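Local coordinates for protein glucosamine-6-phosphate deaminase (PDB 2BKX) that belongs to a family of Rossmann-like alpha/beta sugar-phosphate enzymes and holds fructose -6-phosphate in its pocket, at residues D67-L72 against I139-P144; D76-H81 against R167-I172. All blocks are in the same frame, centred on the assembly; numbering follows the deposited sequence. Where two conformers were deposited one is given.

Contact 1. Residues D67-L72 against I139-P144. With F6R (fructose -6-phosphate), chain C.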
# COMPACT_ATOMS: atom_id res chain seq x y z
N ASP A 67 6.59 -1.06 0.33
CA ASP A 67 7.71 -0.16 0.50
C ASP A 67 8.33 -0.19 1.88
O ASP A 67 7.77 -0.74 2.83
CB ASP A 67 7.35 1.28 0.08
CG ASP A 67 6.02 1.75 0.51
OD1 ASP A 67 5.47 2.49 -0.34
OD2 ASP A 67 5.52 1.43 1.63
N GLU A 68 9.53 0.38 1.98
CA GLU A 68 10.24 0.56 3.25
C GLU A 68 11.18 1.72 3.09
O GLU A 68 11.68 1.98 1.99
CB GLU A 68 11.01 -0.69 3.64
CG GLU A 68 11.84 -0.61 4.92
CD GLU A 68 11.03 -0.32 6.17
OE1 GLU A 68 10.50 0.81 6.32
OE2 GLU A 68 10.90 -1.25 7.01
N TYR A 69 11.39 2.46 4.16
CA TYR A 69 12.31 3.59 4.11
C TYR A 69 13.76 3.07 4.06
O TYR A 69 14.12 2.10 4.72
CB TYR A 69 12.16 4.46 5.34
CG TYR A 69 10.94 5.34 5.40
CD1 TYR A 69 9.97 5.13 6.37
CD2 TYR A 69 10.75 6.40 4.53
CE1 TYR A 69 8.85 5.95 6.46
CE2 TYR A 69 9.65 7.22 4.59
CZ TYR A 69 8.72 7.02 5.58
OH TYR A 69 7.66 7.88 5.63
N ALA A 70 14.61 3.77 3.30
CA ALA A 70 16.03 3.44 3.26
C ALA A 70 16.71 3.91 4.51
O ALA A 70 16.52 5.01 4.97
CB ALA A 70 16.71 4.06 2.04
N GLY A 71 17.52 3.03 5.07
CA GLY A 71 18.36 3.37 6.21
C GLY A 71 17.74 3.07 7.55
O GLY A 71 18.40 3.32 8.57
N LEU A 72 16.52 2.55 7.58
CA LEU A 72 15.88 2.19 8.84
C LEU A 72 15.91 0.68 9.05
O LEU A 72 15.56 -0.09 8.15
CB LEU A 72 14.44 2.68 8.91
CG LEU A 72 14.17 4.17 8.78
CD1 LEU A 72 12.74 4.52 9.07
CD2 LEU A 72 15.11 5.00 9.68
N ILE A 139 1.76 6.12 -5.99
CA ILE A 139 1.35 4.79 -5.51
C ILE A 139 2.63 4.06 -5.13
O ILE A 139 3.64 4.19 -5.79
CB ILE A 139 0.45 4.01 -6.49
CG1 ILE A 139 1.10 3.87 -7.85
CG2 ILE A 139 -0.91 4.71 -6.60
CD1 ILE A 139 0.35 2.94 -8.84
N GLY A 140 2.59 3.32 -4.05
CA GLY A 140 3.84 2.99 -3.36
C GLY A 140 4.61 4.29 -3.14
O GLY A 140 4.01 5.30 -2.80
N PHE A 141 5.92 4.27 -3.38
CA PHE A 141 6.68 5.52 -3.46
C PHE A 141 7.15 5.81 -4.88
O PHE A 141 8.23 6.41 -5.12
CB PHE A 141 7.83 5.57 -2.46
CG PHE A 141 7.41 5.78 -1.02
CD1 PHE A 141 8.08 5.10 -0.04
CD2 PHE A 141 6.42 6.70 -0.64
CE1 PHE A 141 7.81 5.33 1.32
CE2 PHE A 141 6.12 6.90 0.72
CZ PHE A 141 6.82 6.22 1.69
N ASN A 142 6.32 5.41 -5.84
CA ASN A 142 6.52 5.78 -7.24
C ASN A 142 6.02 7.19 -7.46
O ASN A 142 4.81 7.40 -7.54
CB ASN A 142 5.80 4.79 -8.16
CG ASN A 142 6.31 3.40 -8.00
OD1 ASN A 142 7.39 3.06 -8.52
ND2 ASN A 142 5.54 2.56 -7.33
N GLU A 143 6.96 8.14 -7.45
CA GLU A 143 6.62 9.55 -7.53
C GLU A 143 6.36 9.96 -8.97
O GLU A 143 6.71 9.25 -9.91
CB GLU A 143 7.74 10.40 -6.94
CG GLU A 143 8.07 10.11 -5.47
CD GLU A 143 7.16 10.71 -4.44
OE1 GLU A 143 5.97 10.95 -4.72
OE2 GLU A 143 7.61 11.00 -3.30
N PRO A 144 5.75 11.15 -9.16
CA PRO A 144 5.56 11.63 -10.53
C PRO A 144 6.81 11.56 -11.38
O PRO A 144 7.92 11.86 -10.93
CB PRO A 144 5.10 13.07 -10.29
CG PRO A 144 4.38 13.01 -8.99
CD PRO A 144 5.17 12.05 -8.17
C1 F6R C . 1.85 2.87 1.54
C2 F6R C . 2.42 3.68 0.40
C3 F6R C . 2.14 5.16 0.13
C4 F6R C . 0.92 5.71 0.89
C5 F6R C . 0.63 7.17 0.60
C6 F6R C . -0.55 7.68 1.42
O1 F6R C . 2.59 1.65 1.77
O2 F6R C . 3.12 3.07 -0.39
O3 F6R C . 1.84 5.32 -1.25
O4 F6R C . -0.22 4.93 0.54
O5 F6R C . 1.77 7.99 0.81
O6 F6R C . -0.19 7.67 2.81
P F6R C . -1.31 7.93 3.91
O1P F6R C . -2.21 6.72 3.89
O2P F6R C . -2.05 9.16 3.47
O3P F6R C . -0.60 8.08 5.22
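In the conformer described (two were deposited for D67), a carboxylate oxygen lies over an aromatic face: D67 OD1 sits 3.7 Å above the plane of the F141 ring, displaced toward its rim, while D67 CB passes 3.9 Å from F141 CD1. A chi1 of 42° places CG between the backbone N and carbonyl carbon and turns the carboxylate to the ligand. Its OD2 accepts a 2.9 Å hydrogen bond from O1 of fructose -6-phosphate. From the facing loop, G140 O takes the ligand's O3 hydroxyl at 2.7 Å, so the two segments hold the sugar at separate oxygens. Farther along the strand, Y69 approaches the far end of the F141 ring obliquely, Y69 CE2 to F141 CZ 4.2 Å, with the planes at 37°; its hydroxyl is bonded to N165. The loop is braced from within: N142 N and N142 ND2 grip I139 O from opposite faces of the carbonyl plane. F141 N is bonded to T181 OG1, tying the loop to strand 178-181. All four touching residues are buried. The arrangement is that of a Rossmann-like ligand pocket, built where the end of strand 62-69 meets the loop following strand 128-131.

Contact 2. Residues D76-H81 against R167-I172. With F6R (fructose -6-phosphate), chain C.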
# COMPACT_ATOMS: atom_id res chain seq x y z
N ASP A 76 13.27 -0.13 14.18
CA ASP A 76 13.07 1.35 14.26
C ASP A 76 11.58 1.63 14.25
O ASP A 76 10.88 1.10 13.39
CB ASP A 76 13.73 2.03 13.07
CG ASP A 76 13.77 3.53 13.19
OD1 ASP A 76 12.70 4.16 13.27
OD2 ASP A 76 14.87 4.10 13.22
N PRO A 77 11.06 2.43 15.20
CA PRO A 77 9.63 2.65 15.28
C PRO A 77 9.04 3.33 14.06
O PRO A 77 7.84 3.31 13.91
CB PRO A 77 9.50 3.50 16.54
CG PRO A 77 10.77 4.18 16.66
CD PRO A 77 11.78 3.18 16.25
N ASN A 78 9.85 3.93 13.21
CA ASN A 78 9.34 4.54 11.98
C ASN A 78 9.47 3.67 10.75
O ASN A 78 9.07 4.08 9.66
CB ASN A 78 9.98 5.91 11.73
CG ASN A 78 9.34 6.96 12.54
OD1 ASN A 78 8.20 7.39 12.24
ND2 ASN A 78 10.00 7.35 13.60
N SER A 79 10.02 2.47 10.92
CA SER A 79 10.08 1.54 9.79
C SER A 79 8.73 0.94 9.50
O SER A 79 7.87 0.84 10.35
CB SER A 79 11.08 0.44 10.05
OG SER A 79 10.62 -0.46 11.01
N TYR A 80 8.54 0.58 8.24
CA TYR A 80 7.33 -0.11 7.86
C TYR A 80 7.27 -1.57 8.33
O TYR A 80 6.18 -2.12 8.50
CB TYR A 80 7.09 0.07 6.36
CG TYR A 80 6.71 1.52 6.00
CD1 TYR A 80 6.85 1.99 4.71
CD2 TYR A 80 6.17 2.38 6.94
CE1 TYR A 80 6.49 3.29 4.35
CE2 TYR A 80 5.80 3.67 6.60
CZ TYR A 80 5.96 4.13 5.31
OH TYR A 80 5.55 5.41 4.95
N HIS A 81 8.44 -2.17 8.56
CA HIS A 81 8.49 -3.43 9.28
C HIS A 81 7.80 -3.28 10.63
O HIS A 81 6.95 -4.06 11.00
CB HIS A 81 9.93 -3.93 9.55
CG HIS A 81 10.60 -4.63 8.43
ND1 HIS A 81 11.05 -3.97 7.29
CD2 HIS A 81 10.89 -5.94 8.26
CE1 HIS A 81 11.63 -4.86 6.49
NE2 HIS A 81 11.54 -6.06 7.04
N ARG A 167 4.53 14.11 10.11
CA ARG A 167 3.66 13.91 11.28
C ARG A 167 3.98 12.68 12.08
O ARG A 167 3.67 12.60 13.25
CB ARG A 167 2.18 13.88 10.84
CG ARG A 167 1.79 12.69 9.97
CD ARG A 167 0.47 12.94 9.10
NE ARG A 167 -0.24 11.71 8.60
CZ ARG A 167 -0.33 11.25 7.33
NH1 ARG A 167 0.19 11.92 6.28
NH2 ARG A 167 -1.03 10.11 7.05
N TYR A 168 4.63 11.70 11.45
CA TYR A 168 4.97 10.46 12.16
C TYR A 168 6.34 10.42 12.80
O TYR A 168 6.66 9.45 13.49
CB TYR A 168 4.85 9.31 11.16
CG TYR A 168 3.41 9.12 10.68
CD1 TYR A 168 3.07 9.23 9.35
CD2 TYR A 168 2.37 8.94 11.59
CE1 TYR A 168 1.79 9.07 8.93
CE2 TYR A 168 1.07 8.78 11.18
CZ TYR A 168 0.78 8.84 9.84
OH TYR A 168 -0.53 8.70 9.46
N PHE A 169 7.16 11.45 12.55
CA PHE A 169 8.56 11.46 12.99
C PHE A 169 8.79 12.44 14.13
O PHE A 169 8.01 13.38 14.29
CB PHE A 169 9.46 11.79 11.80
CG PHE A 169 9.60 10.66 10.85
CD1 PHE A 169 8.64 10.44 9.88
CD2 PHE A 169 10.66 9.79 10.93
CE1 PHE A 169 8.75 9.38 9.01
CE2 PHE A 169 10.77 8.74 10.06
CZ PHE A 169 9.83 8.55 9.10
N PRO A 170 9.86 12.23 14.89
CA PRO A 170 10.16 13.18 15.96
C PRO A 170 10.45 14.57 15.47
O PRO A 170 10.21 15.54 16.16
CB PRO A 170 11.43 12.58 16.58
CG PRO A 170 11.41 11.20 16.29
CD PRO A 170 10.78 11.09 14.90
N SER A 171 10.99 14.67 14.26
CA SER A 171 11.42 15.98 13.73
C SER A 171 11.48 15.88 12.23
O SER A 171 11.53 14.79 11.69
CB SER A 171 12.83 16.31 14.23
OG SER A 171 13.76 15.33 13.79
N ILE A 172 11.47 17.02 11.55
CA ILE A 172 11.63 17.00 10.08
C ILE A 172 12.97 16.42 9.65
O ILE A 172 13.03 15.72 8.63
CB ILE A 172 11.38 18.42 9.50
CG1 ILE A 172 11.25 18.36 7.98
CG2 ILE A 172 12.44 19.40 9.89
CD1 ILE A 172 10.06 17.50 7.40
C1 F6R C . 1.85 2.87 1.54
C2 F6R C . 2.42 3.68 0.40
C3 F6R C . 2.14 5.16 0.13
C4 F6R C . 0.92 5.71 0.89
C5 F6R C . 0.63 7.17 0.60
C6 F6R C . -0.55 7.68 1.42
O1 F6R C . 2.59 1.65 1.77
O2 F6R C . 3.12 3.07 -0.39
O3 F6R C . 1.84 5.32 -1.25
O4 F6R C . -0.22 4.93 0.54
O5 F6R C . 1.77 7.99 0.81
O6 F6R C . -0.19 7.67 2.81
P F6R C . -1.31 7.93 3.91
O1P F6R C . -2.21 6.72 3.89
O2P F6R C . -2.05 9.16 3.47
O3P F6R C . -0.60 8.08 5.22
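The amide of N78 lies flat over one face of the F169 ring, planes 10° apart, with N78 CG 3.4 Å from F169 CE2; N78 CB lies equally close to F169 CE2. The modelled OD1 end of the amide sits over the ring centre, though which end is oxygen is uncertain. That end also reaches back to the peptide before F169, the modelled N78 OD1 being 2.9 Å from Y168 O. Because the amide is probably turned over in the model, this may be a hydrogen bond with the group reversed. P170 CD lies 4.0 Å from the modelled N78 ND2 at the other end.

Two more flat groups meet beside this stack. Y168 carries R167 CG over the centre of one ring face, 3.7 Å above its plane, and Y168 CE1 in turn lies over a face of the R167 guanidinium near its rim. A chi1 of 66° tucks R167 CG in against its own backbone, and the chain then runs extended to NE, carrying the guanidinium edge to the phosphate. There R167 NH2 donates to O3P of fructose -6-phosphate at 2.8 Å, the phosphorus lying in the guanidinium plane. A weak bond from R167 NH2 to Y168 OH, also 2.8 Å, and a hydrogen bond from R167 NH1 to A164 O help fix the group's rotation.

N78 itself is held by an Asx turn, N78 N to D76 OD1 at 2.9 Å and 164°, within a type I turn in which D76 O accepts both S79 N and S79 OG. S79 is the N-cap of helix 80-89, its side chain capping F82 N. The contact thus joins a capped helix start to the loop that carries R167 to the ligand's phosphate; segment 167-172, following helix 159-165, probably belongs to the mobile lid over the active site known in relatives.

Contact 1 is buried and lines the ligand pocket, whereas contact 2 lies at the surface; the centres of the two contacts lie about 13 Å apart. Strand 62-69 and helix 80-89 follow each other in the chain, and the two contacts join across that step: E68 OE1 and E68 OE2 probably accept from Y80 N and H81 ND1, and the Y80 ring meets the Y69 ring. Both hold fructose -6-phosphate, but at different ends. The 67-72/139-144 pair offers a carboxylate and a carbonyl oxygen to the sugar oxygens; the 76-81/167-172 pair brings an arginine to the phosphate. All four touching residues of contact 1 are buried, and none of contact 2's are.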